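Local coordinates for protein carbonic anhydrase (Neosartorya fumigata, PDB 6LAC) that probably catalyses the reversible hydration of carbon dioxide to hydrogencarbonate as a zinc-dependent beta-class carbonic anhydrase, at residues Y9-W21 with W164-L178. The protein carries 1 engineered substitution. Residues are numbered along the deposited sequence; the frame is centred on the assembly and turned at random.
Sequences YQLQPLSLDSVPW and WGMVYDKATKRGYQL
Gln12 and Gln177 pair through their backbones: Gln12 N gives a nearly straight bond to Gln177 O (2.8 Å, 168°), while Gln177 N returns one to Gln12 O that is more bent and tilted from the carbonyl plane. Leu14 N adds a third bond, to Gly175 O (2.9 Å). On the face carrying Leu11, Pro13, Tyr176 and Leu178, Leu11 CD1 rests 3.9 Å from Tyr176 CB and also meets Leu178 CD2, the two leucines lying side by side. Beyond them the Pro13 ring lies obliquely against Tyr176, whose OH shares a hydrogen bond with Thr172 OG1 in the hairpin loop.

On the other face, the two methyls of Leu14 divide between the hairpin strands: CD2 meets Gln177 CB, and CD1 reaches Met166 CE (3.7 Å), while Leu14 CG lies 3.5 Å from Gly175 O, close against the glycine backbone. Because the Gln177 chain runs fully extended, with CG opposite the backbone N (chi1 -176°), its amide reaches Pro20, OE1 lying 3.5 Å from Pro20 CG and NE2 also against it. Pro20 then sets CB over one face of the Trp164 six-membered ring, 3.7 Å from the centroid and 10° off the normal, a CH-pi contact. Trp164 CG sits at the edge of the Trp21 ring, near its plane, though the two rings pair obliquely, and Met166 SD makes an oblique Met-aromatic contact with Trp21.

Both indoles are anchored farther out, Trp21 NE1 on Ser45 O and Trp164 NE1 on Asn83 OD1, while helix 127-148 packs against Leu178. Strand 11-13 thus forms the antiparallel margin of this chain's beta-carbonic anhydrase sheet, beside hairpin 162-178, whose strand 162-169 runs parallel to strand 83-89, which ends at the zinc ligand His89.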
ATOM      1  N   TYR A   9      21.757  -7.764  15.092  1.00 40.48           N
ATOM      2  CA  TYR A   9      21.267  -6.475  14.499  1.00 34.40           C
ATOM      3  C   TYR A   9      21.206  -5.409  15.592  1.00 30.81           C
ATOM      4  O   TYR A   9      20.965  -5.791  16.744  1.00 35.49           O
ATOM      5  CB  TYR A   9      19.893  -6.666  13.828  1.00 34.49           C
ATOM      6  CG  TYR A   9      18.667  -6.878  14.710  1.00 33.72           C
ATOM      7  CD1 TYR A   9      18.183  -8.152  15.003  1.00 34.87           C
ATOM      8  CD2 TYR A   9      17.901  -5.808  15.164  1.00 28.64           C
ATOM      9  CE1 TYR A   9      17.025  -8.360  15.747  1.00 32.66           C
ATOM     10  CE2 TYR A   9      16.736  -6.000  15.906  1.00 27.89           C
ATOM     11  CZ  TYR A   9      16.291  -7.277  16.197  1.00 25.67           C
ATOM     12  OH  TYR A   9      15.176  -7.469  16.956  1.00 27.48           O
ATOM     13  N   GLN A  10      21.400  -4.133  15.271  1.00 26.87           N
ATOM     14  CA  GLN A  10      21.093  -3.021  16.204  1.00 29.46           C
ATOM     15  C   GLN A  10      20.142  -2.008  15.551  1.00 29.66           C
ATOM     16  O   GLN A  10      20.031  -2.013  14.305  1.00 30.39           O
ATOM     17  CB  GLN A  10      22.388  -2.384  16.713  1.00 38.28           C
ATOM     18  CG  GLN A  10      23.052  -1.436  15.729  1.00 41.33           C
ATOM     19  CD  GLN A  10      24.460  -1.099  16.160  1.00 46.57           C
ATOM     20  OE1 GLN A  10      25.307  -0.730  15.348  1.00 46.18           O
ATOM     21  NE2 GLN A  10      24.721  -1.245  17.450  1.00 45.28           N
ATOM     22  N   LEU A  11      19.515  -1.156  16.367  1.00 27.42           N
ATOM     23  CA  LEU A  11      18.576  -0.089  15.956  1.00 27.74           C
ATOM     24  C   LEU A  11      19.355   1.212  16.013  1.00 30.65           C
ATOM     25  O   LEU A  11      19.855   1.559  17.128  1.00 33.33           O
ATOM     26  CB  LEU A  11      17.373  -0.001  16.903  1.00 29.04           C
ATOM     27  CG  LEU A  11      16.298  -1.074  16.785  1.00 30.92           C
ATOM     28  CD1 LEU A  11      15.582  -0.976  15.453  1.00 34.37           C
ATOM     29  CD2 LEU A  11      16.895  -2.451  16.977  1.00 31.02           C
ATOM     30  N   GLN A  12      19.483   1.899  14.889  1.00 27.86           N
ATOM     31  CA  GLN A  12      20.177   3.207  14.829  1.00 27.99           C
ATOM     32  C   GLN A  12      19.143   4.267  14.521  1.00 29.94           C
ATOM     33  O   GLN A  12      18.522   4.219  13.456  1.00 22.50           O
ATOM     34  CB  GLN A  12      21.281   3.192  13.773  1.00 32.51           C
ATOM     35  CG  GLN A  12      21.859   4.574  13.500  1.00 38.71           C
ATOM     36  CD  GLN A  12      23.211   4.503  12.835  1.00 41.72           C
ATOM     37  OE1 GLN A  12      24.188   4.025  13.409  1.00 48.60           O
ATOM     38  NE2 GLN A  12      23.270   4.945  11.589  1.00 46.45           N
ATOM     39  N   PRO A  13      18.918   5.241  15.434  1.00 24.94           N
ATOM     40  CA  PRO A  13      18.031   6.362  15.159  1.00 26.93           C
ATOM     41  C   PRO A  13      18.413   7.026  13.832  1.00 27.59           C
ATOM     42  O   PRO A  13      19.600   7.254  13.640  1.00 29.37           O
ATOM     43  CB  PRO A  13      18.247   7.321  16.351  1.00 28.40           C
ATOM     44  CG  PRO A  13      18.766   6.422  17.450  1.00 30.05           C
ATOM     45  CD  PRO A  13      19.539   5.316  16.773  1.00 28.80           C
ATOM     46  N   LEU A  14      17.452   7.259  12.935  1.00 27.63           N
ATOM     47  CA  LEU A  14      17.708   7.948  11.644  1.00 30.36           C
ATOM     48  C   LEU A  14      17.888   9.437  11.932  1.00 29.48           C
ATOM     49  O   LEU A  14      17.135   9.990  12.760  1.00 36.37           O
ATOM     50  CB  LEU A  14      16.544   7.755  10.666  1.00 31.08           C
ATOM     51  CG  LEU A  14      16.236   6.318  10.252  1.00 32.20           C
ATOM     52  CD1 LEU A  14      14.950   6.260   9.433  1.00 35.49           C
ATOM     53  CD2 LEU A  14      17.378   5.702   9.473  1.00 31.79           C
ATOM     54  N   SER A  15      18.830  10.068  11.260  1.00 29.02           N
ATOM     55  CA  SER A  15      18.812  11.541  11.084  1.00 28.91           C
ATOM     56  C   SER A  15      18.202  11.797   9.711  1.00 26.66           C
ATOM     57  O   SER A  15      18.715  11.233   8.750  1.00 26.46           O
ATOM     58  CB  SER A  15      20.180  12.136  11.227  1.00 31.94           C
ATOM     59  OG  SER A  15      20.814  11.639  12.395  1.00 37.05           O
ATOM     60  N   LEU A  16      17.134  12.582   9.644  1.00 26.89           N
ATOM     61  CA  LEU A  16      16.309  12.706   8.414  1.00 26.37           C
ATOM     62  C   LEU A  16      17.192  13.163   7.272  1.00 26.38           C
ATOM     63  O   LEU A  16      16.902  12.778   6.137  1.00 26.61           O
ATOM     64  CB  LEU A  16      15.165  13.686   8.628  1.00 27.45           C
ATOM     65  CG  LEU A  16      13.977  13.120   9.381  1.00 29.64           C
ATOM     66  CD1 LEU A  16      14.343  12.720  10.793  1.00 34.69           C
ATOM     67  CD2 LEU A  16      12.842  14.119   9.369  1.00 30.44           C
ATOM     68  N   ASP A  17      18.211  13.982   7.566  1.00 23.70           N
ATOM     69  CA  ASP A  17      19.052  14.609   6.519  1.00 24.53           C
ATOM     70  C   ASP A  17      20.168  13.677   6.051  1.00 24.21           C
ATOM     71  O   ASP A  17      20.980  14.133   5.231  1.00 25.67           O
ATOM     72  CB  ASP A  17      19.621  15.943   7.021  1.00 25.05           C
ATOM     73  CG  ASP A  17      20.601  15.853   8.191  1.00 24.36           C
ATOM     74  OD1 ASP A  17      21.339  16.819   8.391  1.00 23.81           O
ATOM     75  OD2 ASP A  17      20.578  14.858   8.931  1.00 27.48           O
ATOM     76  N   SER A  18      20.283  12.452   6.553  1.00 27.27           N
ATOM     77  CA  SER A  18      21.346  11.521   6.106  1.00 26.11           C
ATOM     78  C   SER A  18      20.801  10.105   6.200  1.00 27.36           C
ATOM     79  O   SER A  18      21.212   9.326   7.049  1.00 30.65           O
ATOM     80  CB  SER A  18      22.619  11.718   6.900  1.00 29.23           C
ATOM     81  OG  SER A  18      22.320  11.616   8.270  1.00 35.64           O
ATOM     82  N   VAL A  19      19.815   9.809   5.363  1.00 26.87           N
ATOM     83  CA  VAL A  19      19.290   8.423   5.265  1.00 24.88           C
ATOM     84  C   VAL A  19      20.012   7.747   4.104  1.00 19.49           C
ATOM     85  O   VAL A  19      20.285   8.394   3.102  1.00 19.85           O
ATOM     86  CB  VAL A  19      17.753   8.392   5.177  1.00 23.87           C
ATOM     87  CG1 VAL A  19      17.108   9.030   6.411  1.00 24.39           C
ATOM     88  CG2 VAL A  19      17.229   9.049   3.926  1.00 21.07           C
ATOM     89  N   PRO A  20      20.304   6.447   4.254  1.00 20.23           N
ATOM     90  CA  PRO A  20      21.125   5.736   3.265  1.00 19.40           C
ATOM     91  C   PRO A  20      20.432   5.518   1.911  1.00 18.98           C
ATOM     92  O   PRO A  20      21.090   5.317   0.924  1.00 19.13           O
ATOM     93  CB  PRO A  20      21.456   4.396   3.920  1.00 23.90           C
ATOM     94  CG  PRO A  20      20.565   4.261   5.138  1.00 25.40           C
ATOM     95  CD  PRO A  20      20.046   5.645   5.457  1.00 20.61           C
ATOM     96  N   TRP A  21      19.097   5.653   1.868  1.00 17.29           N
ATOM     97  CA  TRP A  21      18.305   5.573   0.617  1.00 16.72           C
ATOM     98  C   TRP A  21      18.063   6.933  -0.024  1.00 15.53           C
ATOM     99  O   TRP A  21      17.269   7.034  -1.002  1.00 16.89           O
ATOM    100  CB  TRP A  21      16.976   4.877   0.891  1.00 14.56           C
ATOM    101  CG  TRP A  21      16.247   5.415   2.089  1.00 13.80           C
ATOM    102  CD1 TRP A  21      15.368   6.452   2.095  1.00 15.40           C
ATOM    103  CD2 TRP A  21      16.289   4.909   3.427  1.00 14.34           C
ATOM    104  NE1 TRP A  21      14.868   6.627   3.351  1.00 15.13           N
ATOM    105  CE2 TRP A  21      15.389   5.687   4.176  1.00 15.17           C
ATOM    106  CE3 TRP A  21      16.977   3.881   4.062  1.00 16.89           C
ATOM    107  CZ2 TRP A  21      15.158   5.476   5.528  1.00 16.42           C
ATOM    108  CZ3 TRP A  21      16.750   3.645   5.401  1.00 17.45           C
ATOM    109  CH2 TRP A  21      15.863   4.460   6.123  1.00 16.17           C
ATOM    110  N   TRP A 164      16.922  -1.839   2.478  1.00 11.10           N
ATOM    111  CA  TRP A 164      17.172  -1.279   3.813  1.00 11.03           C
ATOM    112  C   TRP A 164      16.014  -1.717   4.707  1.00 11.43           C
ATOM    113  O   TRP A 164      14.853  -1.779   4.223  1.00 11.98           O
ATOM    114  CB  TRP A 164      17.276   0.226   3.763  1.00 11.71           C
ATOM    115  CG  TRP A 164      18.256   0.731   2.745  1.00 12.73           C
ATOM    116  CD1 TRP A 164      17.958   1.194   1.515  1.00 13.14           C
ATOM    117  CD2 TRP A 164      19.692   0.776   2.892  1.00 14.98           C
ATOM    118  NE1 TRP A 164      19.101   1.596   0.881  1.00 14.18           N
ATOM    119  CE2 TRP A 164      20.175   1.302   1.675  1.00 14.55           C
ATOM    120  CE3 TRP A 164      20.598   0.353   3.879  1.00 15.66           C
ATOM    121  CZ2 TRP A 164      21.549   1.504   1.450  1.00 16.15           C
ATOM    122  CZ3 TRP A 164      21.951   0.556   3.645  1.00 18.01           C
ATOM    123  CH2 TRP A 164      22.401   1.115   2.450  1.00 17.29           C
ATOM    124  N   GLY A 165      16.235  -1.977   5.968  1.00 11.10           N
ATOM    125  CA  GLY A 165      15.170  -2.190   6.954  1.00 11.02           C
ATOM    126  C   GLY A 165      15.113  -1.063   7.931  1.00 11.84           C
ATOM    127  O   GLY A 165      16.172  -0.585   8.413  1.00 12.68           O
ATOM    128  N   MET A 166      13.909  -0.653   8.290  1.00 12.66           N
ATOM    129  CA  MET A 166      13.776   0.266   9.423  1.00 13.19           C
ATOM    130  C   MET A 166      12.500  -0.035  10.169  1.00 11.84           C
ATOM    131  O   MET A 166      11.643  -0.785   9.687  1.00 11.10           O
ATOM    132  CB  MET A 166      13.815   1.696   8.979  1.00 16.41           C
ATOM    133  CG  MET A 166      12.724   2.029   8.093  1.00 15.87           C
ATOM    134  SD  MET A 166      12.490   3.818   7.867  1.00 20.13           S
ATOM    135  CE  MET A 166      11.763   4.333   9.425  1.00 24.05           C
ATOM    136  N   VAL A 167      12.401   0.523  11.369  1.00 11.92           N
ATOM    137  CA  VAL A 167      11.146   0.503  12.161  1.00 12.10           C
ATOM    138  C   VAL A 167      10.773   1.899  12.579  1.00 12.81           C
ATOM    139  O   VAL A 167      11.639   2.677  13.012  1.00 13.83           O
ATOM    140  CB  VAL A 167      11.270  -0.401  13.370  1.00 14.35           C
ATOM    141  CG1 VAL A 167       9.948  -0.531  14.070  1.00 14.66           C
ATOM    142  CG2 VAL A 167      11.860  -1.729  13.038  1.00 17.28           C
ATOM    143  N   TYR A 168       9.519   2.231  12.404  1.00 12.65           N
ATOM    144  CA  TYR A 168       8.960   3.525  12.775  1.00 12.70           C
ATOM    145  C   TYR A 168       8.272   3.401  14.124  1.00 13.84           C
ATOM    146  O   TYR A 168       7.505   2.488  14.365  1.00 12.79           O
ATOM    147  CB  TYR A 168       7.978   3.938  11.709  1.00 12.85           C
ATOM    148  CG  TYR A 168       7.034   5.028  12.097  1.00 14.79           C
ATOM    149  CD1 TYR A 168       7.472   6.286  12.429  1.00 16.39           C
ATOM    150  CD2 TYR A 168       5.661   4.805  12.062  1.00 15.87           C
ATOM    151  CE1 TYR A 168       6.562   7.289  12.808  1.00 16.27           C
ATOM    152  CE2 TYR A 168       4.737   5.788  12.373  1.00 17.24           C
ATOM    153  CZ  TYR A 168       5.211   7.023  12.772  1.00 15.17           C
ATOM    154  OH  TYR A 168       4.289   8.023  13.079  1.00 18.83           O
ATOM    155  N   ASP A 169       8.573   4.374  14.990  1.00 14.49           N
ATOM    156  CA  ASP A 169       7.959   4.460  16.343  1.00 16.75           C
ATOM    157  C   ASP A 169       7.085   5.713  16.437  1.00 15.44           C
ATOM    158  O   ASP A 169       7.651   6.833  16.477  1.00 16.45           O
ATOM    159  CB  ASP A 169       9.088   4.525  17.373  1.00 16.62           C
ATOM    160  CG  ASP A 169       8.606   4.406  18.804  1.00 21.79           C
ATOM    161  OD1 ASP A 169       7.493   4.900  19.084  1.00 21.46           O
ATOM    162  OD2 ASP A 169       9.348   3.785  19.601  1.00 22.11           O
ATOM    163  N   LYS A 170       5.766   5.538  16.414  1.00 15.68           N
ATOM    164  CA  LYS A 170       4.833   6.686  16.392  1.00 16.03           C
ATOM    165  C   LYS A 170       4.861   7.395  17.758  1.00 17.11           C
ATOM    166  O   LYS A 170       4.334   8.489  17.797  1.00 21.08           O
ATOM    167  CB  LYS A 170       3.439   6.261  15.952  1.00 17.58           C
ATOM    168  CG  LYS A 170       2.730   5.306  16.874  1.00 18.05           C
ATOM    169  CD  LYS A 170       1.340   4.994  16.410  1.00 18.75           C
ATOM    170  CE  LYS A 170       0.648   3.896  17.188  1.00 19.47           C
ATOM    171  NZ  LYS A 170       1.262   2.567  17.001  1.00 21.37           N
ATOM    172  N   ALA A 171       5.435   6.794  18.783  1.00 20.01           N
ATOM    173  CA  ALA A 171       5.478   7.420  20.135  1.00 21.54           C
ATOM    174  C   ALA A 171       6.664   8.406  20.217  1.00 25.45           C
ATOM    175  O   ALA A 171       6.448   9.567  20.668  1.00 29.74           O
ATOM    176  CB  ALA A 171       5.444   6.358  21.205  1.00 21.69           C
ATOM    177  N   THR A 172       7.864   8.021  19.788  1.00 22.12           N
ATOM    178  CA  THR A 172       9.067   8.896  19.686  1.00 23.34           C
ATOM    179  C   THR A 172       9.064   9.716  18.390  1.00 23.05           C
ATOM    180  O   THR A 172       9.946  10.584  18.214  1.00 24.65           O
ATOM    181  CB  THR A 172      10.345   8.073  19.838  1.00 23.97           C
ATOM    182  OG1 THR A 172      10.406   7.170  18.724  1.00 22.82           O
ATOM    183  CG2 THR A 172      10.419   7.277  21.122  1.00 24.08           C
ATOM    184  N   LYS A 173       8.115   9.461  17.472  1.00 21.27           N
ATOM    185  CA  LYS A 173       8.002  10.166  16.176  1.00 21.25           C
ATOM    186  C   LYS A 173       9.344  10.107  15.423  1.00 21.91           C
ATOM    187  O   LYS A 173       9.817  11.134  14.866  1.00 23.34           O
ATOM    188  CB  LYS A 173       7.441  11.559  16.453  1.00 24.94           C
ATOM    189  CG  LYS A 173       6.097  11.538  17.179  1.00 28.57           C
ATOM    190  CD  LYS A 173       5.374  12.869  17.149  1.00 33.46           C
ATOM    191  CE  LYS A 173       4.021  12.869  17.830  1.00 35.91           C
ATOM    192  NZ  LYS A 173       3.146  13.935  17.269  1.00 41.70           N
ATOM    193  N   ARG A 174       9.941   8.921  15.408  1.00 20.46           N
ATOM    194  CA  ARG A 174      11.286   8.689  14.832  1.00 23.04           C
ATOM    195  C   ARG A 174      11.295   7.349  14.102  1.00 20.38           C
ATOM    196  O   ARG A 174      10.580   6.450  14.517  1.00 18.07           O
ATOM    197  CB  ARG A 174      12.380   8.609  15.908  1.00 28.80           C
ATOM    198  CG  ARG A 174      12.843   9.932  16.505  1.00 36.77           C
ATOM    199  CD  ARG A 174      14.367   9.919  16.633  1.00 38.75           C
ATOM    200  NE  ARG A 174      14.900  10.640  17.782  1.00 48.29           N
ATOM    201  CZ  ARG A 174      16.190  10.881  17.989  1.00 49.87           C
ATOM    202  NH1 ARG A 174      17.094  10.471  17.116  1.00 55.15           N
ATOM    203  NH2 ARG A 174      16.577  11.548  19.066  1.00 56.52           N
ATOM    204  N   GLY A 175      12.186   7.216  13.129  1.00 20.37           N
ATOM    205  CA  GLY A 175      12.524   5.925  12.512  1.00 19.19           C
ATOM    206  C   GLY A 175      13.858   5.426  13.009  1.00 19.32           C
ATOM    207  O   GLY A 175      14.745   6.261  13.385  1.00 21.18           O
ATOM    208  N   TYR A 176      14.062   4.128  12.993  1.00 16.55           N
ATOM    209  CA  TYR A 176      15.304   3.481  13.418  1.00 17.45           C
ATOM    210  C   TYR A 176      15.723   2.494  12.348  1.00 16.66           C
ATOM    211  O   TYR A 176      14.935   1.582  12.030  1.00 16.80           O
ATOM    212  CB  TYR A 176      15.112   2.797  14.765  1.00 19.06           C
ATOM    213  CG  TYR A 176      14.556   3.703  15.831  1.00 19.85           C
ATOM    214  CD1 TYR A 176      15.383   4.271  16.792  1.00 22.97           C
ATOM    215  CD2 TYR A 176      13.239   4.119  15.819  1.00 21.40           C
ATOM    216  CE1 TYR A 176      14.868   5.122  17.767  1.00 22.37           C
ATOM    217  CE2 TYR A 176      12.713   4.982  16.766  1.00 23.26           C
ATOM    218  CZ  TYR A 176      13.539   5.509  17.745  1.00 24.01           C
ATOM    219  OH  TYR A 176      12.969   6.396  18.631  1.00 26.47           O
ATOM    220  N   GLN A 177      16.913   2.660  11.812  1.00 16.52           N
ATOM    221  CA  GLN A 177      17.452   1.728  10.836  1.00 17.68           C
ATOM    222  C   GLN A 177      17.875   0.445  11.537  1.00 18.11           C
ATOM    223  O   GLN A 177      18.510   0.493  12.649  1.00 19.11           O
ATOM    224  CB  GLN A 177      18.587   2.382  10.070  1.00 19.80           C
ATOM    225  CG  GLN A 177      19.095   1.462   8.988  1.00 21.98           C
ATOM    226  CD  GLN A 177      20.252   2.056   8.236  1.00 25.65           C
ATOM    227  OE1 GLN A 177      20.651   3.201   8.468  1.00 27.56           O
ATOM    228  NE2 GLN A 177      20.737   1.284   7.281  1.00 26.95           N
ATOM    229  N   LEU A 178      17.633  -0.686  10.928  1.00 17.50           N
ATOM    230  CA  LEU A 178      18.194  -1.970  11.392  1.00 19.84           C
ATOM    231  C   LEU A 178      19.575  -2.136  10.755  1.00 23.31           C
ATOM    232  O   LEU A 178      19.653  -2.201   9.559  1.00 23.14           O
ATOM    233  CB  LEU A 178      17.227  -3.097  11.073  1.00 23.35           C
ATOM    234  CG  LEU A 178      16.072  -3.155  12.055  1.00 27.05           C
ATOM    235  CD1 LEU A 178      14.820  -3.753  11.440  1.00 32.09           C
ATOM    236  CD2 LEU A 178      16.489  -3.923  13.299  1.00 30.37           C
TER